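Local coordinates for protein myosin-I heavy chain (Dictyostelium discoideum, PDB 5EJR) that works as an actin-based ATPase motor in early phagocytosis and adhesion, and is represented here by a MyTH4-FERM module of its tail, at residues A[137-140]-A[144-147]; A[350-355]-A[392-397]; A[367-372]-A[381-386]. One frame throughout, in Å; residues are numbered along the deposited sequence.

From the N terminus, interaction 1 comes first and closes a very short loop: residues 137-140 lead out of helix 121-137 and pack back on 144-147, early in helix 142-159 of the MyTH4 domain. Interaction 2 then closes a long loop in the FERM part, bringing the end of helix 341-355 against the end of helix 383-394. Interaction 3 is nested inside that loop and ties helix 366-370 to the start of the same helix 383-394. Interactions 2 and 3 touch, with Ile-352 and Leu-351 packing on Val-368 and Val-372. Interaction 1 lies about 47 Å from either at the nearest atoms, across the chain's centre.

Interaction 1. Residues A[137-140]-A[144-147]; sequences TFSP and LLQP
Pro-140 sets its ring against two successive leucines, Leu-144 and Leu-145, and each leucine takes a different part of the ring. CB of Pro-140 meets the CD2 methyl of Leu-144 at 3.7 Å. Further round the ring, CD of Pro-140 lies 3.8 Å from the CD1 methyl of Leu-145, and CG of Pro-140 also sits 4.0 Å from the CA of Leu-145, close to the helix backbone itself. Both leucines have CG trans to the backbone N (chi1 -179° for Leu-144, -171° for Leu-145), which brings CD2 of Leu-144 and CD1 of Leu-145 up to the ring. The Leu-145 side chain runs at a slant to the ring, and its CD1 just reaches the OG of Ser-139 at 4.2 Å, a van der Waals touch.

This is a short connection between two helices of the MyTH4 domain, an all-helical fold: the chain leaves helix 121-137, passes through residues 138-140 without regular structure, and re-enters helix in 142-159. Within this connection, the OG of Ser-139 donates to the carbonyl O of Pro-140 at 2.7 Å, linking the serine side chain to the carbonyl of the residue after it. The hydroxyl comes in the plane of that carbonyl and on a lone pair, with a C=O...OG angle of 141°.

Outside the two segments, the OG of Ser-141 accepts from the backbone N of Leu-144 in the first turn of helix 142-159. Pro-140 and Leu-144 both lean on Asp-105 of helix 104-113, where Tyr-108 also touches the proline and bonds through OH to the carbonyl O of Phe-138. Leu-144 reaches Leu-6 and Trp-9 of helix 5-11. Farther on, helix 142-159 kinks at Pro-147, whose ring nitrogen makes no bond to the turn before.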
loop_
_atom_site.group_PDB
_atom_site.type_symbol
_atom_site.label_atom_id
_atom_site.label_comp_id
_atom_site.label_asym_id
_atom_site.label_seq_id
_atom_site.Cartn_x
_atom_site.Cartn_y
_atom_site.Cartn_z
ATOM N N THR A 137 -16.341 1.346 2.269
ATOM C CA THR A 137 -15.962 1.684 0.889
ATOM C C THR A 137 -16.907 2.685 0.191
ATOM O O THR A 137 -16.479 3.772 -0.191
ATOM C CB THR A 137 -15.793 0.401 0.075
ATOM O OG1 THR A 137 -15.202 -0.578 0.922
ATOM C CG2 THR A 137 -14.894 0.602 -1.154
ATOM N N PHE A 138 -18.163 2.300 -0.021
ATOM C CA PHE A 138 -19.126 3.136 -0.736
ATOM C C PHE A 138 -20.475 3.130 -0.045
ATOM O O PHE A 138 -20.824 2.194 0.669
ATOM C CB PHE A 138 -19.250 2.710 -2.228
ATOM C CG PHE A 138 -19.393 1.225 -2.446
ATOM C CD1 PHE A 138 -20.618 0.590 -2.255
ATOM C CD2 PHE A 138 -18.295 0.448 -2.773
ATOM C CE1 PHE A 138 -20.739 -0.792 -2.401
ATOM C CE2 PHE A 138 -18.417 -0.935 -2.925
ATOM C CZ PHE A 138 -19.639 -1.546 -2.732
ATOM N N SER A 139 -21.209 4.199 -0.251
ATOM C CA SER A 139 -22.516 4.392 0.319
ATOM C C SER A 139 -23.574 3.684 -0.539
ATOM O O SER A 139 -23.421 3.639 -1.765
ATOM C CB SER A 139 -22.814 5.889 0.337
ATOM O OG SER A 139 -24.136 6.203 0.743
ATOM N N PRO A 140 -24.701 3.193 0.047
ATOM C CA PRO A 140 -25.811 2.766 -0.822
ATOM C C PRO A 140 -26.442 4.076 -1.357
ATOM O O PRO A 140 -26.068 5.160 -0.881
ATOM C CB PRO A 140 -26.759 2.039 0.137
ATOM C CG PRO A 140 -26.483 2.611 1.474
ATOM C CD PRO A 140 -25.090 3.187 1.477
ATOM N N LEU A 144 -31.867 4.410 -0.665
ATOM C CA LEU A 144 -31.734 3.206 0.159
ATOM C C LEU A 144 -31.139 3.467 1.550
ATOM O O LEU A 144 -31.515 2.766 2.484
ATOM C CB LEU A 144 -30.943 2.102 -0.579
ATOM C CG LEU A 144 -30.728 0.753 0.145
ATOM C CD1 LEU A 144 -32.026 -0.017 0.315
ATOM C CD2 LEU A 144 -29.736 -0.110 -0.580
ATOM N N LEU A 145 -30.233 4.457 1.689
ATOM C CA LEU A 145 -29.512 4.779 2.937
ATOM C C LEU A 145 -30.364 4.726 4.223
ATOM O O LEU A 145 -30.107 3.848 5.043
ATOM C CB LEU A 145 -28.761 6.125 2.841
ATOM C CG LEU A 145 -27.814 6.464 4.000
ATOM C CD1 LEU A 145 -26.613 5.505 4.061
ATOM C CD2 LEU A 145 -27.356 7.902 3.926
ATOM N N GLN A 146 -31.352 5.632 4.407
ATOM C CA GLN A 146 -32.188 5.652 5.614
ATOM C C GLN A 146 -33.009 4.353 5.808
ATOM O O GLN A 146 -32.838 3.737 6.863
ATOM C CB GLN A 146 -33.073 6.908 5.693
ATOM C CG GLN A 146 -33.209 7.457 7.112
ATOM C CD GLN A 146 -31.917 8.043 7.646
ATOM O OE1 GLN A 146 -31.420 9.072 7.168
ATOM N NE2 GLN A 146 -31.350 7.399 8.656
ATOM N N PRO A 147 -33.834 3.872 4.829
ATOM C CA PRO A 147 -34.556 2.600 5.040
ATOM C C PRO A 147 -33.670 1.407 5.431
ATOM O O PRO A 147 -34.058 0.651 6.328
ATOM C CB PRO A 147 -35.259 2.363 3.695
ATOM C CG PRO A 147 -35.410 3.709 3.103
ATOM C CD PRO A 147 -34.173 4.453 3.508
#

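Interaction 2. Residues A[350-355]-A[392-397]; sequences ILIQLL and SQIFEL
Apolar contacts join the two segments through Ile-350, Ile-352, Ile-394 and Leu-397. The CG2 methyl of Ile-352 meets the CD1 of Ile-394 at 4.2 Å, branch against chain end; with CD1 anti to CA about the CB-CG1 bond (chi2 173°), the end of Ile-394 comes nearer to helix 341-355 than its CB does. CD2 of Leu-397 rests against Ile-350, 4.4 Å from its CG1.

The same CD2 has the backbone N of Ile-350 as a van der Waals neighbour at 4.0 Å. The other polar-to-apolar contact is made by Gln-353, whose extended chain carries its amide across Leu-397. OE1 of Gln-353 stands 3.6 Å from the CG of Leu-397. It comes still closer to CD2, but that approach is tight, and chi1 of Leu-397 (-125°) is not staggered, so its detail is doubtful. OE1 has no hydrogen-bond partner in the model although the contact buries it. Leu-405 of helix 402-416 also touches Gln-353.

Backbone bonds shape the second partner: Leu-397 N donates to Ile-394 O at 3.1 Å, closing a type I turn that swings Leu-397 back toward helix 341-355. The end of helix 383-394 and its turn pack on helix 341-355 within the all-helical central lobe of a FERM domain.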
loop_
_atom_site.group_PDB
_atom_site.type_symbol
_atom_site.label_atom_id
_atom_site.label_comp_id
_atom_site.label_asym_id
_atom_site.label_seq_id
_atom_site.Cartn_x
_atom_site.Cartn_y
_atom_site.Cartn_z
ATOM N N ILE A 350 38.082 2.888 5.699
ATOM C CA ILE A 350 37.244 3.628 6.649
ATOM C C ILE A 350 36.298 2.691 7.340
ATOM O O ILE A 350 36.153 2.762 8.546
ATOM C CB ILE A 350 36.461 4.787 5.945
ATOM C CG1 ILE A 350 37.414 5.851 5.431
ATOM C CG2 ILE A 350 35.422 5.397 6.903
ATOM C CD1 ILE A 350 36.778 6.747 4.403
ATOM N N LEU A 351 35.589 1.858 6.568
ATOM C CA LEU A 351 34.622 0.917 7.118
ATOM C C LEU A 351 35.251 -0.096 8.056
ATOM O O LEU A 351 34.604 -0.512 9.017
ATOM C CB LEU A 351 33.805 0.232 5.998
ATOM C CG LEU A 351 32.887 1.160 5.144
ATOM C CD1 LEU A 351 32.070 0.352 4.184
ATOM C CD2 LEU A 351 31.935 1.956 6.016
ATOM N N ILE A 352 36.513 -0.470 7.802
ATOM C CA ILE A 352 37.259 -1.383 8.707
ATOM C C ILE A 352 37.538 -0.637 10.036
ATOM O O ILE A 352 37.279 -1.187 11.102
ATOM C CB ILE A 352 38.559 -1.919 8.017
ATOM C CG1 ILE A 352 38.188 -2.983 6.952
ATOM C CG2 ILE A 352 39.569 -2.510 9.065
ATOM C CD1 ILE A 352 39.321 -3.307 5.942
ATOM N N GLN A 353 37.959 0.632 9.970
ATOM C CA GLN A 353 38.210 1.418 11.188
ATOM C C GLN A 353 36.916 1.571 12.008
ATOM O O GLN A 353 36.964 1.575 13.250
ATOM C CB GLN A 353 38.882 2.763 10.862
ATOM C CG GLN A 353 39.544 3.405 12.093
ATOM C CD GLN A 353 40.170 4.758 11.867
ATOM O OE1 GLN A 353 40.400 5.191 10.744
ATOM N NE2 GLN A 353 40.485 5.459 12.946
ATOM N N LEU A 354 35.747 1.596 11.328
ATOM C CA LEU A 354 34.466 1.664 12.029
ATOM C C LEU A 354 34.120 0.323 12.700
ATOM O O LEU A 354 33.533 0.317 13.778
ATOM C CB LEU A 354 33.330 2.138 11.099
ATOM C CG LEU A 354 33.249 3.656 10.846
ATOM C CD1 LEU A 354 32.416 3.971 9.588
ATOM C CD2 LEU A 354 32.664 4.375 12.023
ATOM N N LEU A 355 34.444 -0.805 12.068
ATOM C CA LEU A 355 34.182 -2.120 12.665
ATOM C C LEU A 355 35.188 -2.444 13.789
ATOM O O LEU A 355 34.839 -3.130 14.746
ATOM C CB LEU A 355 34.318 -3.221 11.604
ATOM C CG LEU A 355 33.233 -3.351 10.579
ATOM C CD1 LEU A 355 33.697 -4.263 9.441
ATOM C CD2 LEU A 355 31.954 -3.884 11.220
ATOM N N SER A 392 47.497 -0.730 2.373
ATOM C CA SER A 392 48.149 0.532 2.002
ATOM C C SER A 392 47.330 1.796 2.408
ATOM O O SER A 392 47.905 2.763 2.900
ATOM C CB SER A 392 48.505 0.547 0.520
ATOM O OG SER A 392 49.564 -0.358 0.258
ATOM N N GLN A 393 46.006 1.769 2.227
ATOM C CA GLN A 393 45.145 2.907 2.588
ATOM C C GLN A 393 45.016 3.091 4.091
ATOM O O GLN A 393 44.924 4.235 4.570
ATOM C CB GLN A 393 43.773 2.824 1.904
ATOM C CG GLN A 393 43.899 2.865 0.372
ATOM C CD GLN A 393 44.620 4.103 -0.122
ATOM O OE1 GLN A 393 44.483 5.208 0.427
ATOM N NE2 GLN A 393 45.471 3.926 -1.120
ATOM N N ILE A 394 45.035 1.959 4.840
ATOM C CA ILE A 394 44.982 1.953 6.302
ATOM C C ILE A 394 46.200 2.732 6.879
ATOM O O ILE A 394 46.026 3.478 7.850
ATOM C CB ILE A 394 44.789 0.520 6.873
ATOM C CG1 ILE A 394 43.337 0.034 6.578
ATOM C CG2 ILE A 394 45.102 0.460 8.385
ATOM C CD1 ILE A 394 43.019 -1.411 6.907
ATOM N N PHE A 395 47.399 2.620 6.228
ATOM C CA PHE A 395 48.610 3.385 6.590
ATOM C C PHE A 395 48.381 4.913 6.497
ATOM O O PHE A 395 49.050 5.671 7.198
ATOM C CB PHE A 395 49.775 3.058 5.643
ATOM C CG PHE A 395 50.353 1.665 5.736
ATOM C CD1 PHE A 395 50.567 1.061 6.969
ATOM C CD2 PHE A 395 50.743 0.982 4.593
ATOM C CE1 PHE A 395 51.110 -0.226 7.048
ATOM C CE2 PHE A 395 51.271 -0.309 4.675
ATOM C CZ PHE A 395 51.447 -0.902 5.898
ATOM N N GLU A 396 47.481 5.356 5.596
ATOM C CA GLU A 396 47.201 6.779 5.384
ATOM C C GLU A 396 46.052 7.294 6.249
ATOM O O GLU A 396 45.737 8.481 6.208
ATOM C CB GLU A 396 46.981 7.075 3.895
ATOM C CG GLU A 396 48.255 6.931 3.079
ATOM C CD GLU A 396 48.119 7.187 1.593
ATOM O OE1 GLU A 396 47.729 8.316 1.215
ATOM O OE2 GLU A 396 48.457 6.274 0.803
ATOM N N LEU A 397 45.468 6.409 7.071
ATOM C CA LEU A 397 44.343 6.720 7.939
ATOM C C LEU A 397 44.783 7.047 9.349
ATOM O O LEU A 397 45.401 6.220 10.024
ATOM C CB LEU A 397 43.313 5.567 7.923
ATOM C CG LEU A 397 41.870 5.929 7.561
ATOM C CD1 LEU A 397 41.763 6.381 6.124
ATOM C CD2 LEU A 397 40.959 4.750 7.751
#

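Interaction 3. Residues A[367-372]-A[381-386]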
loop_
_atom_site.group_PDB
_atom_site.type_symbol
_atom_site.label_atom_id
_atom_site.label_comp_id
_atom_site.label_asym_id
_atom_site.label_seq_id
_atom_site.Cartn_x
_atom_site.Cartn_y
_atom_site.Cartn_z
ATOM N N GLU A 367 38.100 -12.496 5.448
ATOM C CA GLU A 367 36.833 -12.352 6.155
ATOM C C GLU A 367 36.534 -10.883 6.501
ATOM O O GLU A 367 35.389 -10.451 6.372
ATOM C CB GLU A 367 36.774 -13.286 7.380
ATOM C CG GLU A 367 36.827 -14.785 7.042
ATOM C CD GLU A 367 38.083 -15.384 6.406
ATOM O OE1 GLU A 367 39.213 -14.913 6.695
ATOM O OE2 GLU A 367 37.926 -16.333 5.602
ATOM N N VAL A 368 37.569 -10.102 6.853
ATOM C CA VAL A 368 37.410 -8.664 7.131
ATOM C C VAL A 368 37.063 -7.919 5.828
ATOM O O VAL A 368 36.153 -7.086 5.840
ATOM C CB VAL A 368 38.647 -8.069 7.872
ATOM C CG1 VAL A 368 38.554 -6.549 8.001
ATOM C CG2 VAL A 368 38.802 -8.705 9.258
ATOM N N VAL A 369 37.748 -8.245 4.712
ATOM C CA VAL A 369 37.511 -7.614 3.397
ATOM C C VAL A 369 36.048 -7.815 2.941
ATOM O O VAL A 369 35.414 -6.852 2.488
ATOM C CB VAL A 369 38.529 -8.051 2.312
ATOM C CG1 VAL A 369 38.137 -7.532 0.916
ATOM C CG2 VAL A 369 39.932 -7.605 2.681
ATOM N N ARG A 370 35.506 -9.045 3.138
ATOM C CA ARG A 370 34.118 -9.373 2.790
ATOM C C ARG A 370 33.084 -8.567 3.612
ATOM O O ARG A 370 31.949 -8.491 3.209
ATOM C CB ARG A 370 33.851 -10.869 2.983
ATOM C CG ARG A 370 34.720 -11.773 2.124
ATOM C CD ARG A 370 34.615 -11.489 0.630
ATOM N NE ARG A 370 33.251 -11.641 0.101
ATOM C CZ ARG A 370 32.658 -12.796 -0.187
ATOM N NH1 ARG A 370 33.260 -13.947 0.082
ATOM N NH2 ARG A 370 31.446 -12.809 -0.704
ATOM N N GLN A 371 33.456 -8.023 4.772
ATOM C CA GLN A 371 32.516 -7.241 5.588
ATOM C C GLN A 371 32.388 -5.795 5.071
ATOM O O GLN A 371 31.507 -5.050 5.532
ATOM C CB GLN A 371 33.005 -7.209 7.041
ATOM C CG GLN A 371 33.019 -8.575 7.774
ATOM C CD GLN A 371 33.534 -8.384 9.193
ATOM O OE1 GLN A 371 34.726 -8.121 9.444
ATOM N NE2 GLN A 371 32.628 -8.411 10.151
ATOM N N VAL A 372 33.288 -5.373 4.178
ATOM C CA VAL A 372 33.359 -3.968 3.753
ATOM C C VAL A 372 33.410 -3.715 2.236
ATOM O O VAL A 372 33.398 -2.539 1.819
ATOM C CB VAL A 372 34.542 -3.233 4.457
ATOM C CG1 VAL A 372 34.365 -3.250 5.968
ATOM C CG2 VAL A 372 35.910 -3.809 4.040
ATOM N N GLN A 381 39.326 -7.783 -8.816
ATOM C CA GLN A 381 40.694 -8.196 -8.439
ATOM C C GLN A 381 40.647 -9.380 -7.502
ATOM O O GLN A 381 39.678 -9.530 -6.759
ATOM C CB GLN A 381 41.451 -7.063 -7.677
ATOM C CG GLN A 381 41.816 -5.798 -8.462
ATOM C CD GLN A 381 42.709 -5.986 -9.674
ATOM O OE1 GLN A 381 43.676 -6.752 -9.638
ATOM N NE2 GLN A 381 42.396 -5.330 -10.786
ATOM N N ASN A 382 41.746 -10.163 -7.441
ATOM C CA ASN A 382 41.880 -11.249 -6.466
ATOM C C ASN A 382 41.824 -10.610 -5.048
ATOM O O ASN A 382 42.404 -9.562 -4.836
ATOM C CB ASN A 382 43.233 -11.986 -6.672
ATOM C CG ASN A 382 43.310 -13.265 -5.914
ATOM O OD1 ASN A 382 43.210 -13.283 -4.687
ATOM N ND2 ASN A 382 43.412 -14.378 -6.641
ATOM N N ILE A 383 41.092 -11.216 -4.109
ATOM C CA ILE A 383 40.939 -10.727 -2.733
ATOM C C ILE A 383 42.317 -10.459 -2.046
ATOM O O ILE A 383 42.434 -9.502 -1.267
ATOM C CB ILE A 383 39.997 -11.663 -1.912
ATOM C CG1 ILE A 383 39.648 -11.026 -0.539
ATOM C CG2 ILE A 383 40.586 -13.104 -1.765
ATOM C CD1 ILE A 383 38.348 -11.511 0.119
ATOM N N LYS A 384 43.367 -11.239 -2.417
ATOM C CA LYS A 384 44.724 -11.046 -1.914
ATOM C C LYS A 384 45.271 -9.702 -2.371
ATOM O O LYS A 384 45.996 -9.060 -1.616
ATOM C CB LYS A 384 45.651 -12.172 -2.405
ATOM C CG LYS A 384 45.520 -13.466 -1.623
ATOM C CD LYS A 384 46.374 -14.535 -2.334
ATOM C CE LYS A 384 46.336 -15.888 -1.676
ATOM N NZ LYS A 384 47.199 -16.861 -2.398
ATOM N N VAL A 385 44.892 -9.246 -3.574
ATOM C CA VAL A 385 45.309 -7.929 -4.088
ATOM C C VAL A 385 44.516 -6.830 -3.320
ATOM O O VAL A 385 45.072 -5.800 -2.955
ATOM C CB VAL A 385 45.170 -7.809 -5.633
ATOM C CG1 VAL A 385 45.535 -6.397 -6.113
ATOM C CG2 VAL A 385 46.013 -8.867 -6.355
ATOM N N TRP A 386 43.242 -7.080 -3.041
ATOM C CA TRP A 386 42.426 -6.153 -2.256
ATOM C C TRP A 386 42.999 -5.978 -0.849
ATOM O O TRP A 386 43.124 -4.858 -0.385
ATOM C CB TRP A 386 40.984 -6.637 -2.184
ATOM C CG TRP A 386 40.221 -6.327 -3.421
ATOM C CD1 TRP A 386 39.738 -7.222 -4.335
ATOM C CD2 TRP A 386 39.791 -5.032 -3.854
ATOM N NE1 TRP A 386 38.993 -6.569 -5.279
ATOM C CE2 TRP A 386 39.032 -5.219 -5.029
ATOM C CE3 TRP A 386 39.933 -3.732 -3.332
ATOM C CZ2 TRP A 386 38.465 -4.151 -5.733
ATOM C CZ3 TRP A 386 39.341 -2.668 -4.016
ATOM C CH2 TRP A 386 38.613 -2.882 -5.194
#
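In the helical central lobe of the FERM domain, the first turn of helix 383-394 packs against helix 366-370: Ile-383 meets Val-369 and Arg-370, and Trp-386 meets Val-369. Ile-383 does most of the reaching. Its CG1 lies trans to the backbone N (chi1 -171°), and the extended chain brings CD1 within reach of both neighbours: 4.1 Å from CG1 of Val-369 and 3.8 Å from CD of Arg-370. The valine and isoleucine side chains slide past one another in opposite directions, whereas the arginine's methylene chain crosses Ile-383 at about a right angle. That chain is bent at chi2 and chi3, and its guanidinium turns to Asp-375, to which NH2 makes a salt bridge. One turn on from Ile-383, Trp-386 offers its CB to CG1 of Val-369 at 4.3 Å, while its indole leads away and its NE1 bonds to the carbonyl O of Leu-378.

The start of helix 383-394 is fixed by Asn-382 at the N-cap. Its OD1 accepts from Lys-384 N at 3.1 Å in a nearly straight bond (166°), in the amide plane and on a lone pair, and its backbone O takes Val-385 N and Trp-386 N.

Around the contact, helix 375-378 supplies Leu-378 beside Arg-370 and Ile-383, Ile-387 and Ile-390 continue the packing on Val-369, and helix 341-355 places Ser-345 against Trp-386.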